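Ceg4 (Legionella pneumophila subsp. pneumophila, PDB 6AOK) is a phosphotyrosine phosphatase effector that attenuates activation of eukaryotic MAPK pathways, here represented by its magnesium-binding HAD-like domain. Local coordinates at residues M10-I15 / P155-N160; F16-G21 / L165-T170; A65-K70 / K120-Y125; A93-H98 / Q203-V208; N114-I119 / I138-Y143. One frame throughout, in Å; residues are numbered along the deposited sequence.

Interaction 1: M10-I15 / P155-N160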
# COMPACT_ATOMS: atom_id res chain seq x y z
N MSE A 10 7.24 -6.62 -22.50
CA MSE A 10 6.49 -5.58 -21.88
C MSE A 10 7.34 -4.92 -20.80
O MSE A 10 8.22 -5.54 -20.21
CB MSE A 10 5.18 -6.17 -21.37
CG MSE A 10 4.24 -6.34 -22.54
SE MSE A 10 2.47 -5.78 -22.14
CE MSE A 10 1.79 -7.44 -21.36
N PRO A 11 7.10 -3.62 -20.59
CA PRO A 11 7.77 -2.90 -19.50
C PRO A 11 7.44 -3.52 -18.15
O PRO A 11 6.44 -4.22 -17.99
CB PRO A 11 7.18 -1.48 -19.60
CG PRO A 11 6.49 -1.40 -20.93
CD PRO A 11 6.06 -2.80 -21.24
N LYS A 12 8.28 -3.25 -17.16
CA LYS A 12 8.04 -3.69 -15.79
C LYS A 12 8.12 -2.50 -14.85
O LYS A 12 9.01 -1.67 -14.98
CB LYS A 12 9.07 -4.72 -15.36
CG LYS A 12 8.98 -6.05 -16.18
CD LYS A 12 7.74 -6.86 -15.78
CE LYS A 12 7.62 -8.12 -16.61
NZ LYS A 12 6.53 -8.99 -16.05
N VAL A 13 7.20 -2.43 -13.91
CA VAL A 13 7.18 -1.40 -12.89
C VAL A 13 7.14 -2.09 -11.54
O VAL A 13 6.45 -3.11 -11.37
CB VAL A 13 5.97 -0.46 -13.03
CG1 VAL A 13 6.00 0.61 -12.01
CG2 VAL A 13 5.89 0.12 -14.44
N ILE A 14 7.89 -1.54 -10.60
CA ILE A 14 7.86 -2.00 -9.22
C ILE A 14 7.50 -0.80 -8.37
O ILE A 14 8.04 0.27 -8.56
CB ILE A 14 9.21 -2.58 -8.76
CG1 ILE A 14 9.59 -3.72 -9.68
CG2 ILE A 14 9.11 -3.05 -7.22
CD1 ILE A 14 11.04 -4.12 -9.53
N ILE A 15 6.56 -0.99 -7.45
CA ILE A 15 6.13 0.05 -6.55
C ILE A 15 6.56 -0.35 -5.14
O ILE A 15 6.28 -1.46 -4.69
CB ILE A 15 4.60 0.25 -6.63
CG1 ILE A 15 4.23 0.71 -8.03
CG2 ILE A 15 4.15 1.28 -5.57
CD1 ILE A 15 2.79 0.58 -8.28
N PRO A 155 14.80 -12.74 -7.25
CA PRO A 155 15.11 -12.90 -8.68
C PRO A 155 13.96 -12.46 -9.57
O PRO A 155 13.70 -13.08 -10.60
CB PRO A 155 15.41 -14.41 -8.81
CG PRO A 155 14.63 -15.05 -7.70
CD PRO A 155 14.64 -14.04 -6.55
N THR A 156 13.28 -11.38 -9.21
CA THR A 156 12.30 -10.81 -10.11
C THR A 156 13.01 -10.09 -11.26
O THR A 156 14.23 -9.87 -11.23
CB THR A 156 11.37 -9.86 -9.37
OG1 THR A 156 12.08 -8.66 -9.04
CG2 THR A 156 10.81 -10.51 -8.10
N GLU A 157 12.24 -9.74 -12.30
CA GLU A 157 12.80 -9.01 -13.44
C GLU A 157 13.03 -7.54 -13.10
O GLU A 157 12.25 -6.97 -12.39
CB GLU A 157 11.90 -9.05 -14.64
CG GLU A 157 10.92 -10.18 -14.63
CD GLU A 157 10.93 -10.92 -15.91
OE1 GLU A 157 11.75 -10.58 -16.77
OE2 GLU A 157 10.11 -11.84 -16.06
N ARG A 158 14.07 -6.97 -13.68
CA ARG A 158 14.46 -5.58 -13.46
C ARG A 158 13.39 -4.62 -13.96
O ARG A 158 12.79 -4.82 -15.02
CB ARG A 158 15.80 -5.33 -14.17
CG ARG A 158 16.17 -3.89 -14.41
CD ARG A 158 17.67 -3.76 -14.34
NE ARG A 158 18.14 -4.04 -12.99
CZ ARG A 158 18.54 -3.10 -12.14
NH1 ARG A 158 18.58 -1.83 -12.52
NH2 ARG A 158 18.93 -3.44 -10.92
N ALA A 159 13.15 -3.58 -13.19
CA ALA A 159 12.11 -2.62 -13.52
C ALA A 159 12.62 -1.61 -14.55
O ALA A 159 13.80 -1.25 -14.57
CB ALA A 159 11.66 -1.86 -12.26
N ASN A 160 11.72 -1.18 -15.43
CA ASN A 160 11.96 0.06 -16.16
C ASN A 160 11.66 1.28 -15.28
O ASN A 160 12.26 2.34 -15.46
CB ASN A 160 11.10 0.08 -17.44
CG ASN A 160 11.40 -1.09 -18.37
OD1 ASN A 160 10.86 -2.19 -18.22
ND2 ASN A 160 12.30 -0.86 -19.30
O HOH W 1 11.41 -5.10 -19.58
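N160 OD1 accepts K12 N at 3.0 Å, and a water placed to donate to N160 OD1, longer at 3.3 Å, also lies within reach of M10 O. A backbone bond, N160 N to K12 O at 2.8 Å, makes this a two-bond link between K12 and N160 at the N-terminal end of the parallel sheet of the HAD-like α/β fold, just before strands 13-17 and 161-165 begin to pair. In this link the amide oxygen of N160 does the work of a backbone carbonyl. Chi1 of -59° sets N160 CG beside its own backbone N, which lets one residue serve both the N-H and the carbonyl of K12. The same OD1 also lies 3.4 Å from P11 CA.

K12 runs its aliphatic base past the 155-160 loop, with CB 3.7 Å from R158 O. Its chain bends at chi2, and the ammonium forms a salt bridge with D105; E157 is an opposite charge nearby, beyond salt-bridge range. On the buried side, I14 faces the loop, and A159 N is held by Y184 OH. The apolar end of the contact is a methyl-to-methyl touch, I14 CD1 against A159 CB at 3.6 Å.

Interaction 2: F16-G21 / L165-T170. With MG (magnesium ion), chain B.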
# COMPACT_ATOMS: atom_id res chain seq x y z
N PHE A 16 7.16 0.59 -4.43
CA PHE A 16 7.37 0.46 -3.00
C PHE A 16 6.62 1.61 -2.39
O PHE A 16 7.08 2.75 -2.51
CB PHE A 16 8.85 0.53 -2.63
CG PHE A 16 9.63 -0.65 -3.11
CD1 PHE A 16 10.41 -0.56 -4.26
CD2 PHE A 16 9.56 -1.85 -2.45
CE1 PHE A 16 11.14 -1.66 -4.70
CE2 PHE A 16 10.21 -2.95 -2.92
CZ PHE A 16 11.01 -2.85 -4.05
N THR A 17 5.49 1.32 -1.72
CA THR A 17 4.68 2.40 -1.18
C THR A 17 4.42 2.15 0.30
O THR A 17 4.17 1.01 0.72
CB THR A 17 3.34 2.53 -1.95
OG1 THR A 17 2.59 3.60 -1.39
CG2 THR A 17 2.53 1.27 -1.81
N ASP A 18 4.53 3.20 1.08
CA ASP A 18 4.02 3.21 2.45
C ASP A 18 2.49 3.02 2.44
O ASP A 18 1.82 3.17 1.41
CB ASP A 18 4.42 4.55 3.10
CG ASP A 18 3.97 4.65 4.55
OD1 ASP A 18 4.16 3.67 5.32
OD2 ASP A 18 3.44 5.72 4.90
N PHE A 19 1.94 2.64 3.61
CA PHE A 19 0.49 2.55 3.72
C PHE A 19 -0.09 3.76 4.47
O PHE A 19 -0.71 4.63 3.84
CB PHE A 19 0.06 1.20 4.36
CG PHE A 19 -1.44 1.03 4.44
CD1 PHE A 19 -2.17 0.72 3.29
CD2 PHE A 19 -2.11 1.17 5.65
CE1 PHE A 19 -3.54 0.58 3.34
CE2 PHE A 19 -3.50 1.03 5.70
CZ PHE A 19 -4.21 0.73 4.55
N ASP A 20 0.11 3.85 5.79
CA ASP A 20 -0.56 4.87 6.60
C ASP A 20 -0.02 6.25 6.27
O ASP A 20 1.19 6.49 6.46
CB ASP A 20 -0.35 4.62 8.09
CG ASP A 20 -0.92 3.31 8.55
OD1 ASP A 20 -2.17 3.11 8.49
OD2 ASP A 20 -0.10 2.45 8.94
N GLY A 21 -0.91 7.17 5.86
CA GLY A 21 -0.51 8.51 5.53
C GLY A 21 0.01 8.67 4.12
O GLY A 21 0.29 9.78 3.69
N LEU A 165 7.02 5.82 -2.52
CA LEU A 165 6.05 6.76 -1.96
C LEU A 165 6.08 6.63 -0.46
O LEU A 165 5.91 5.52 0.06
CB LEU A 165 4.63 6.48 -2.46
CG LEU A 165 4.57 6.57 -3.98
CD1 LEU A 165 4.49 5.17 -4.53
CD2 LEU A 165 3.42 7.44 -4.47
N ASP A 166 6.30 7.74 0.24
CA ASP A 166 6.25 7.67 1.71
C ASP A 166 6.05 9.07 2.28
O ASP A 166 6.67 10.03 1.81
CB ASP A 166 7.54 7.04 2.29
CG ASP A 166 7.33 6.38 3.64
OD1 ASP A 166 6.72 7.04 4.52
OD2 ASP A 166 7.79 5.21 3.85
N ASP A 167 5.18 9.18 3.29
CA ASP A 167 5.05 10.48 3.92
C ASP A 167 6.11 10.75 4.99
O ASP A 167 6.23 11.89 5.42
CB ASP A 167 3.64 10.68 4.54
CG ASP A 167 3.34 9.68 5.68
OD1 ASP A 167 3.46 8.44 5.47
OD2 ASP A 167 3.00 10.10 6.82
N SER A 168 6.84 9.75 5.43
CA SER A 168 7.88 9.96 6.42
C SER A 168 9.22 10.21 5.72
O SER A 168 9.70 9.33 5.02
CB SER A 168 7.99 8.74 7.32
OG SER A 168 9.29 8.64 7.87
N PRO A 169 9.87 11.35 5.92
CA PRO A 169 11.18 11.56 5.24
C PRO A 169 12.24 10.51 5.55
O PRO A 169 12.99 10.10 4.66
CB PRO A 169 11.60 12.94 5.75
CG PRO A 169 10.33 13.61 6.12
CD PRO A 169 9.41 12.53 6.65
N THR A 170 12.35 10.08 6.82
CA THR A 170 13.35 9.08 7.18
C THR A 170 13.10 7.76 6.46
O THR A 170 14.03 7.11 5.94
CB THR A 170 13.33 8.86 8.71
OG1 THR A 170 13.71 10.07 9.37
CG2 THR A 170 14.32 7.80 9.11
MG MG B . 3.20 6.70 6.61
O HOH W 2 3.35 5.12 7.90
O HOH W 3 5.30 6.71 6.76
O HOH W 4 2.93 8.04 8.22
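D18 OD2 and D167 OD1 bind the magnesium ion from the two segments, at 2.0 Å and 2.1 Å respectively, and the backbone O of D20 adds a third protein ligand. Three waters complete six-fold coordination at the C-terminal end of the parallel strands, where D18 and D20, with T22, fit the DxDx(T/V) motif of HAD phosphatases; in that family the first aspartate is the usual nucleophile, and D18 probably has that part here. The ion holds D18 OD2 and D167 OD1 only 2.8 Å apart.

Each water is also steered by a carboxylate: one donates to D18 OD1, one to D166 OD1 and one to D167 OD2. T22 OG1 bonds D18 OD2 from the second shell. D166 does not touch the metal. Its carboxylate lies stacked on that of D18, the planes 4° apart, and K144 forms salt bridges to both, which probably offsets their repulsion. D166 OD1 further accepts from S168 N in an Asx turn, on the anti side and 31° out of the carboxylate plane.

Behind this shell, strands 13-17 and 161-165 pair in parallel, D18 N donating to L165 O at 2.9 Å in a nearly straight bond (177°). T17 OG1, set beside its carbonyl carbon, donates to D18 O at 2.9 Å and lies 3.7 Å from L165 CB.

Interaction 3: A65-K70 / K120-Y125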
# COMPACT_ATOMS: atom_id res chain seq x y z
N ALA A 65 -17.25 -6.22 9.42
CA ALA A 65 -18.44 -5.76 10.13
C ALA A 65 -18.17 -4.48 10.90
O ALA A 65 -19.02 -3.58 10.95
CB ALA A 65 -18.92 -6.85 11.10
N LEU A 66 -16.99 -4.39 11.53
CA LEU A 66 -16.62 -3.17 12.25
C LEU A 66 -16.39 -1.98 11.31
O LEU A 66 -16.77 -0.84 11.64
CB LEU A 66 -15.37 -3.46 13.09
CG LEU A 66 -15.67 -4.41 14.27
CD1 LEU A 66 -14.37 -5.00 14.88
CD2 LEU A 66 -16.42 -3.67 15.37
N PHE A 67 -15.75 -2.20 10.16
CA PHE A 67 -15.64 -1.13 9.18
C PHE A 67 -17.01 -0.68 8.72
O PHE A 67 -17.29 0.53 8.63
CB PHE A 67 -14.82 -1.58 7.97
CG PHE A 67 -13.35 -1.38 8.13
CD1 PHE A 67 -12.55 -2.36 8.72
CD2 PHE A 67 -12.76 -0.23 7.66
CE1 PHE A 67 -11.19 -2.19 8.85
CE2 PHE A 67 -11.40 -0.03 7.80
CZ PHE A 67 -10.61 -1.01 8.40
N GLU A 68 -17.89 -1.63 8.41
CA GLU A 68 -19.23 -1.23 7.98
C GLU A 68 -20.01 -0.54 9.10
O GLU A 68 -20.86 0.32 8.84
CB GLU A 68 -20.01 -2.46 7.45
CG GLU A 68 -19.46 -3.00 6.13
CD GLU A 68 -20.21 -4.23 5.63
OE1 GLU A 68 -21.10 -4.71 6.36
OE2 GLU A 68 -19.89 -4.72 4.52
N ALA A 69 -19.82 -0.94 10.35
CA ALA A 69 -20.50 -0.27 11.46
C ALA A 69 -20.04 1.19 11.58
O ALA A 69 -20.84 2.09 11.86
CB ALA A 69 -20.23 -0.98 12.78
N LYS A 70 -18.77 1.43 11.31
CA LYS A 70 -18.20 2.76 11.43
C LYS A 70 -18.56 3.63 10.24
O LYS A 70 -18.98 4.78 10.42
CB LYS A 70 -16.68 2.66 11.60
CG LYS A 70 -16.06 4.03 11.84
CD LYS A 70 -14.64 3.91 12.21
CE LYS A 70 -13.94 5.28 12.39
NZ LYS A 70 -14.58 6.18 13.39
N LYS A 120 -5.07 -5.58 4.54
CA LYS A 120 -5.99 -6.38 3.73
C LYS A 120 -7.44 -6.10 4.09
O LYS A 120 -8.33 -6.15 3.21
CB LYS A 120 -5.68 -7.86 3.90
CG LYS A 120 -4.36 -8.28 3.29
CD LYS A 120 -4.33 -9.80 3.46
CE LYS A 120 -3.01 -10.32 3.30
NZ LYS A 120 -3.11 -11.82 3.61
N ALA A 121 -7.73 -5.84 5.37
CA ALA A 121 -9.10 -5.49 5.74
C ALA A 121 -9.51 -4.16 5.13
O ALA A 121 -10.67 -3.99 4.75
CB ALA A 121 -9.28 -5.45 7.25
N VAL A 122 -8.60 -3.17 5.06
CA VAL A 122 -8.95 -1.89 4.45
C VAL A 122 -9.26 -2.07 2.96
O VAL A 122 -10.25 -1.53 2.45
CB VAL A 122 -7.83 -0.85 4.64
CG1 VAL A 122 -8.17 0.42 3.77
CG2 VAL A 122 -7.73 -0.48 6.16
N PHE A 123 -8.36 -2.75 2.23
CA PHE A 123 -8.61 -3.01 0.81
C PHE A 123 -9.91 -3.77 0.63
O PHE A 123 -10.70 -3.46 -0.26
CB PHE A 123 -7.44 -3.84 0.21
CG PHE A 123 -6.28 -2.99 -0.26
CD1 PHE A 123 -5.25 -2.62 0.62
CD2 PHE A 123 -6.21 -2.60 -1.59
CE1 PHE A 123 -4.19 -1.87 0.21
CE2 PHE A 123 -5.14 -1.78 -2.04
CZ PHE A 123 -4.13 -1.42 -1.15
N LYS A 124 -10.15 -4.77 1.46
CA LYS A 124 -11.39 -5.56 1.35
C LYS A 124 -12.60 -4.70 1.58
O LYS A 124 -13.60 -4.80 0.86
CB LYS A 124 -11.36 -6.71 2.37
CG LYS A 124 -12.60 -7.65 2.45
CD LYS A 124 -12.86 -8.30 1.12
CE LYS A 124 -11.62 -8.97 0.52
NZ LYS A 124 -11.89 -9.38 -0.91
N TYR A 125 -12.56 -3.86 2.62
CA TYR A 125 -13.70 -3.00 2.88
C TYR A 125 -13.96 -2.11 1.68
O TYR A 125 -15.14 -1.79 1.34
CB TYR A 125 -13.43 -2.15 4.13
CG TYR A 125 -14.50 -1.08 4.28
CD1 TYR A 125 -15.82 -1.44 4.53
CD2 TYR A 125 -14.19 0.25 4.14
CE1 TYR A 125 -16.82 -0.48 4.63
CE2 TYR A 125 -15.17 1.21 4.25
CZ TYR A 125 -16.48 0.84 4.47
OH TYR A 125 -17.49 1.81 4.55
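The Y125 ring takes F67 CB over one face, 3.9 Å from the centroid and offset toward the rim, in a CH-pi contact; E68 CG meets the same ring at its edge, 3.9 Å from Y125 CE1. The F67 and Y125 rings are turned 28° from each other but slid apart, their centroids 5.3 Å apart, so they barely overlap. Between the two rings the nearest atoms are F67 CD2 and Y125 CD2, 3.8 Å apart.

The far end of the F67 ring meets the preceding turn of helix 116-125. Its CZ touches V122 CG2 at 3.7 Å and its CE1 approaches A121 CB, both obliquely. Y125 OH bonds to G72 O, tying the ring to the end of helix 60-71, and F36 meets F67 edge-to-face.

Segments 65-70 and 120-125 cross at -57°, their axes 10.3 Å apart at closest approach. This apolar helix-helix junction joins helix 60-71, in the region between strands 13-17 and 106-111 where HAD-like proteins commonly carry a cap insertion, to helix 116-125 of the α/β core.

Interaction 4: A93-H98 / Q203-V208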
# COMPACT_ATOMS: atom_id res chain seq x y z
N ALA A 93 -6.72 6.97 -4.83
CA ALA A 93 -5.86 5.84 -4.50
C ALA A 93 -6.54 4.51 -4.85
O ALA A 93 -5.88 3.58 -5.35
CB ALA A 93 -5.49 5.86 -3.03
N VAL A 94 -7.84 4.40 -4.54
CA VAL A 94 -8.60 3.20 -4.91
C VAL A 94 -8.48 2.93 -6.40
O VAL A 94 -8.22 1.80 -6.82
CB VAL A 94 -10.06 3.35 -4.48
CG1 VAL A 94 -10.94 2.31 -5.18
CG2 VAL A 94 -10.18 3.23 -2.96
N ALA A 95 -8.68 3.95 -7.24
CA ALA A 95 -8.60 3.73 -8.68
C ALA A 95 -7.19 3.31 -9.11
O ALA A 95 -7.01 2.47 -10.01
CB ALA A 95 -9.04 4.99 -9.45
N PHE A 96 -6.16 3.91 -8.50
CA PHE A 96 -4.79 3.52 -8.81
C PHE A 96 -4.54 2.03 -8.52
O PHE A 96 -4.02 1.30 -9.39
CB PHE A 96 -3.82 4.34 -7.98
CG PHE A 96 -2.37 3.98 -8.20
CD1 PHE A 96 -1.65 4.53 -9.24
CD2 PHE A 96 -1.73 3.08 -7.34
CE1 PHE A 96 -0.29 4.20 -9.40
CE2 PHE A 96 -0.43 2.74 -7.53
CZ PHE A 96 0.31 3.31 -8.54
N PHE A 97 -4.91 1.57 -7.32
CA PHE A 97 -4.69 0.17 -6.97
C PHE A 97 -5.54 -0.79 -7.78
O PHE A 97 -5.08 -1.89 -8.09
CB PHE A 97 -4.88 -0.02 -5.46
CG PHE A 97 -3.71 0.51 -4.73
CD1 PHE A 97 -2.51 -0.18 -4.76
CD2 PHE A 97 -3.75 1.76 -4.13
CE1 PHE A 97 -1.37 0.34 -4.16
CE2 PHE A 97 -2.60 2.30 -3.52
CZ PHE A 97 -1.40 1.58 -3.54
N HIS A 98 -6.77 -0.42 -8.17
CA HIS A 98 -7.47 -1.30 -9.10
C HIS A 98 -6.69 -1.44 -10.39
O HIS A 98 -6.62 -2.52 -10.97
CB HIS A 98 -8.89 -0.79 -9.41
CG HIS A 98 -9.92 -1.13 -8.36
ND1 HIS A 98 -10.11 -2.41 -7.89
CD2 HIS A 98 -10.78 -0.34 -7.67
CE1 HIS A 98 -11.06 -2.40 -6.97
NE2 HIS A 98 -11.50 -1.16 -6.83
N GLN A 203 -2.48 11.26 -10.85
CA GLN A 203 -1.36 11.46 -11.76
C GLN A 203 -0.50 10.20 -11.88
O GLN A 203 -0.04 9.86 -12.98
CB GLN A 203 -0.50 12.63 -11.29
CG GLN A 203 0.69 12.90 -12.21
CD GLN A 203 0.27 13.39 -13.61
OE1 GLN A 203 0.61 12.78 -14.64
NE2 GLN A 203 -0.49 14.48 -13.65
N TYR A 204 -0.27 9.49 -10.76
CA TYR A 204 0.56 8.28 -10.82
C TYR A 204 -0.14 7.21 -11.64
O TYR A 204 0.51 6.49 -12.39
CB TYR A 204 0.89 7.73 -9.43
CG TYR A 204 1.30 8.79 -8.43
CD1 TYR A 204 1.96 9.93 -8.82
CD2 TYR A 204 0.99 8.65 -7.09
CE1 TYR A 204 2.29 10.93 -7.90
CE2 TYR A 204 1.33 9.61 -6.18
CZ TYR A 204 1.95 10.74 -6.57
OH TYR A 204 2.25 11.72 -5.64
N LEU A 205 -1.47 7.13 -11.53
CA LEU A 205 -2.27 6.24 -12.39
C LEU A 205 -2.08 6.56 -13.87
O LEU A 205 -1.91 5.65 -14.70
CB LEU A 205 -3.74 6.39 -12.03
CG LEU A 205 -4.73 5.65 -12.95
CD1 LEU A 205 -4.39 4.21 -12.80
CD2 LEU A 205 -6.15 5.90 -12.53
N GLU A 206 -2.20 7.84 -14.24
CA GLU A 206 -2.00 8.23 -15.63
C GLU A 206 -0.59 7.89 -16.09
O GLU A 206 -0.39 7.37 -17.19
CB GLU A 206 -2.28 9.72 -15.79
CG GLU A 206 -1.53 10.35 -16.96
CD GLU A 206 -1.93 11.80 -17.29
OE1 GLU A 206 -1.01 12.62 -17.52
OE2 GLU A 206 -3.14 12.12 -17.33
N ASP A 207 0.41 8.17 -15.24
CA ASP A 207 1.78 7.88 -15.64
C ASP A 207 2.03 6.39 -15.77
O ASP A 207 2.76 5.97 -16.67
CB ASP A 207 2.76 8.49 -14.64
CG ASP A 207 2.72 10.01 -14.67
OD1 ASP A 207 2.12 10.58 -15.62
OD2 ASP A 207 3.28 10.64 -13.73
N VAL A 208 1.38 5.55 -14.95
CA VAL A 208 1.57 4.12 -15.12
C VAL A 208 0.83 3.61 -16.35
O VAL A 208 1.38 2.83 -17.12
CB VAL A 208 1.18 3.37 -13.84
CG1 VAL A 208 1.18 1.87 -14.08
CG2 VAL A 208 2.19 3.63 -12.84
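F96 points its ring edge at the backbone of helix 201-211: L205 N and Y204 O lie near the ring plane, with F96 CD1 3.5 Å from L205 N. The ring end also touches three side chains. Its CE1 meets Y204 CB obliquely at 3.7 Å and lies 4.3 Å from V208 CG2, while L205 CB stands 4.0 Å from F96 CD1. Chi1 of 179° turns F96 CG anti to its backbone N, which carries the ring across to the neighbouring helix.

L205 packs back against the first helix. Its CG is likewise anti to the backbone N, and its CD1 reaches to 4.1 Å from F96 CA; A95 CB and L205 CD2 make a looser touch nearer the surface. The Y204 side chain starts toward F96 but leads off to other partners, its ring on Y192 and L165 and its hydroxyl bonded to E200 N. W201 adds a further ring beside F96.

No hydrogen bond joins the segments. Segments 93-98 and 203-208 run nearly parallel, crossing at 22°, axes 9.2 Å apart at closest approach. Such apolar side-by-side packing of helices 91-100 and 201-211 over one face of a parallel sheet is characteristic of the three-layered α/β architecture of HAD-like domains.

Interaction 5: N114-I119 / I138-Y143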
# COMPACT_ATOMS: atom_id res chain seq x y z
N ASN A 114 2.75 -0.99 9.91
CA ASN A 114 1.44 -1.55 10.21
C ASN A 114 1.48 -3.06 9.94
O ASN A 114 2.56 -3.67 9.91
CB ASN A 114 0.34 -0.86 9.39
CG ASN A 114 -1.02 -0.85 10.07
OD1 ASN A 114 -1.49 -1.90 10.55
ND2 ASN A 114 -1.69 0.33 10.09
N ARG A 115 0.33 -3.69 9.75
CA ARG A 115 0.36 -5.14 9.67
C ARG A 115 -0.53 -5.57 8.52
O ARG A 115 -1.52 -4.91 8.20
CB ARG A 115 -0.11 -5.80 10.97
CG ARG A 115 -1.46 -5.28 11.44
CD ARG A 115 -1.64 -5.65 12.88
NE ARG A 115 -1.82 -7.08 13.06
CZ ARG A 115 -2.07 -7.66 14.23
NH1 ARG A 115 -2.13 -6.92 15.36
NH2 ARG A 115 -2.24 -8.99 14.29
N ALA A 116 -0.13 -6.67 7.87
CA ALA A 116 -0.87 -7.19 6.71
C ALA A 116 -2.35 -7.41 7.02
O ALA A 116 -3.21 -7.16 6.15
CB ALA A 116 -0.23 -8.51 6.25
N GLU A 117 -2.71 -7.88 8.21
CA GLU A 117 -4.14 -8.18 8.41
C GLU A 117 -4.96 -6.91 8.30
O GLU A 117 -6.08 -6.91 7.75
CB GLU A 117 -4.43 -8.87 9.75
CG GLU A 117 -3.67 -10.12 9.96
CD GLU A 117 -2.43 -9.88 10.83
OE1 GLU A 117 -1.58 -8.98 10.54
OE2 GLU A 117 -2.30 -10.61 11.81
N TYR A 118 -4.40 -5.80 8.77
CA TYR A 118 -5.13 -4.55 8.78
C TYR A 118 -5.24 -3.98 7.38
O TYR A 118 -6.32 -3.53 6.95
CB TYR A 118 -4.41 -3.54 9.68
CG TYR A 118 -5.14 -2.22 9.65
CD1 TYR A 118 -4.59 -1.10 9.03
CD2 TYR A 118 -6.40 -2.11 10.25
CE1 TYR A 118 -5.30 0.15 9.01
CE2 TYR A 118 -7.10 -0.90 10.24
CZ TYR A 118 -6.55 0.22 9.62
OH TYR A 118 -7.19 1.44 9.66
N ILE A 119 -4.12 -3.98 6.67
CA ILE A 119 -4.09 -3.47 5.30
C ILE A 119 -5.06 -4.25 4.43
O ILE A 119 -5.86 -3.65 3.70
CB ILE A 119 -2.64 -3.51 4.75
CG1 ILE A 119 -1.76 -2.50 5.52
CG2 ILE A 119 -2.64 -3.29 3.26
CD1 ILE A 119 -0.24 -2.75 5.29
N ILE A 138 3.23 -7.47 1.08
CA ILE A 138 3.21 -6.59 2.24
C ILE A 138 4.44 -6.93 3.05
O ILE A 138 4.59 -8.08 3.50
CB ILE A 138 1.92 -6.76 3.06
CG1 ILE A 138 0.72 -6.46 2.15
CG2 ILE A 138 1.91 -5.78 4.31
CD1 ILE A 138 -0.61 -6.66 2.84
N LEU A 139 5.33 -5.94 3.20
CA LEU A 139 6.62 -6.11 3.89
C LEU A 139 6.51 -5.34 5.20
O LEU A 139 6.40 -4.11 5.17
CB LEU A 139 7.74 -5.57 3.02
CG LEU A 139 7.77 -6.30 1.65
CD1 LEU A 139 8.66 -5.57 0.70
CD2 LEU A 139 8.17 -7.82 1.77
N GLU A 140 6.52 -6.04 6.34
CA GLU A 140 6.16 -5.33 7.58
C GLU A 140 7.19 -5.59 8.68
O GLU A 140 6.85 -5.57 9.86
CB GLU A 140 4.75 -5.69 8.06
CG GLU A 140 4.51 -7.17 8.36
CD GLU A 140 3.21 -7.44 9.17
OE1 GLU A 140 2.26 -8.00 8.60
OE2 GLU A 140 3.18 -7.15 10.40
N SER A 141 8.45 -5.73 8.32
CA SER A 141 9.45 -5.96 9.35
C SER A 141 9.67 -4.73 10.22
O SER A 141 10.09 -4.84 11.37
CB SER A 141 10.75 -6.39 8.69
OG SER A 141 11.46 -5.25 8.24
N GLY A 142 9.45 -3.53 9.66
CA GLY A 142 9.61 -2.30 10.39
C GLY A 142 10.87 -1.58 10.04
O GLY A 142 11.05 -0.43 10.44
N TYR A 143 11.75 -2.21 9.27
CA TYR A 143 12.99 -1.58 8.84
C TYR A 143 12.90 -1.52 7.32
O TYR A 143 13.17 -2.52 6.63
CB TYR A 143 14.20 -2.38 9.31
CG TYR A 143 15.53 -1.73 8.97
CD1 TYR A 143 15.63 -0.33 8.81
CD2 TYR A 143 16.69 -2.51 8.82
CE1 TYR A 143 16.86 0.27 8.53
CE2 TYR A 143 17.89 -1.94 8.52
CZ TYR A 143 17.98 -0.56 8.39
OH TYR A 143 19.19 -0.06 8.09
O HOH W 5 1.19 -9.99 9.90
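E140 reaches the start of helix 116-125 with one carboxylate oxygen: A116 N donates to E140 OE1 at 2.8 Å, an almost linear N-H...O (175°), coming from above the carboxylate plane. Chi1 of 59° puts E140 CG in the crowded position between its backbone N and carbonyl carbon, and the chain then runs extended toward the helix. E140 CB lies against N114 O, and OE2 is 3.5 Å from R115 CA.

R115, at the N-cap, grips E117 side-on. Its NE and NH2 go one to each carboxylate oxygen, NH2 to E117 OE2 at 3.0 Å; both oxygens lie in the guanidinium plane but are met from above the carboxylate plane. R115 NH1 bonds to T55 O and Y52 O. E117 OE1 and E140 OE1 are 4.4 Å apart, and a water that donates to both probably eases their repulsion. The helix N-terminus would also favour negative charge on E140.

Next to this polar end I138 packs on the helix, its CD1 3.9 Å from A116 CB and its CG2 3.8 Å from I119 CD1; the two isoleucines slide past each other in opposite directions. N114 ND2 bonds D20 of the magnesium-site loop. The contact belongs to the beta-alpha-beta crossover from strand 106-111 to strand 136-139 of the Rossmann-like fold, beside the probable HAD active site.

Interactions 1 and 2 use opposite ends of strand 13-17: the first is a partly exposed amide and backbone link at the N-terminal end of the sheet, the second a buried metal site, and I15 packs on L165 between them. Interactions 3 and 5 share helix 116-125, one buried, wholly apolar and ring-rich, the other partly buried and tipped with carboxylates and water. Interaction 4 is buried and apolar too, and touches interaction 1 through I15 and F96 and interaction 2 through L165 and Y204. F19, in the metal loop, packs on V122 and F123 of interaction 3 and on Y118 and I119 of interaction 5. Charged groups thus gather around the strand ends, while the helix-helix contacts are made by apolar side chains.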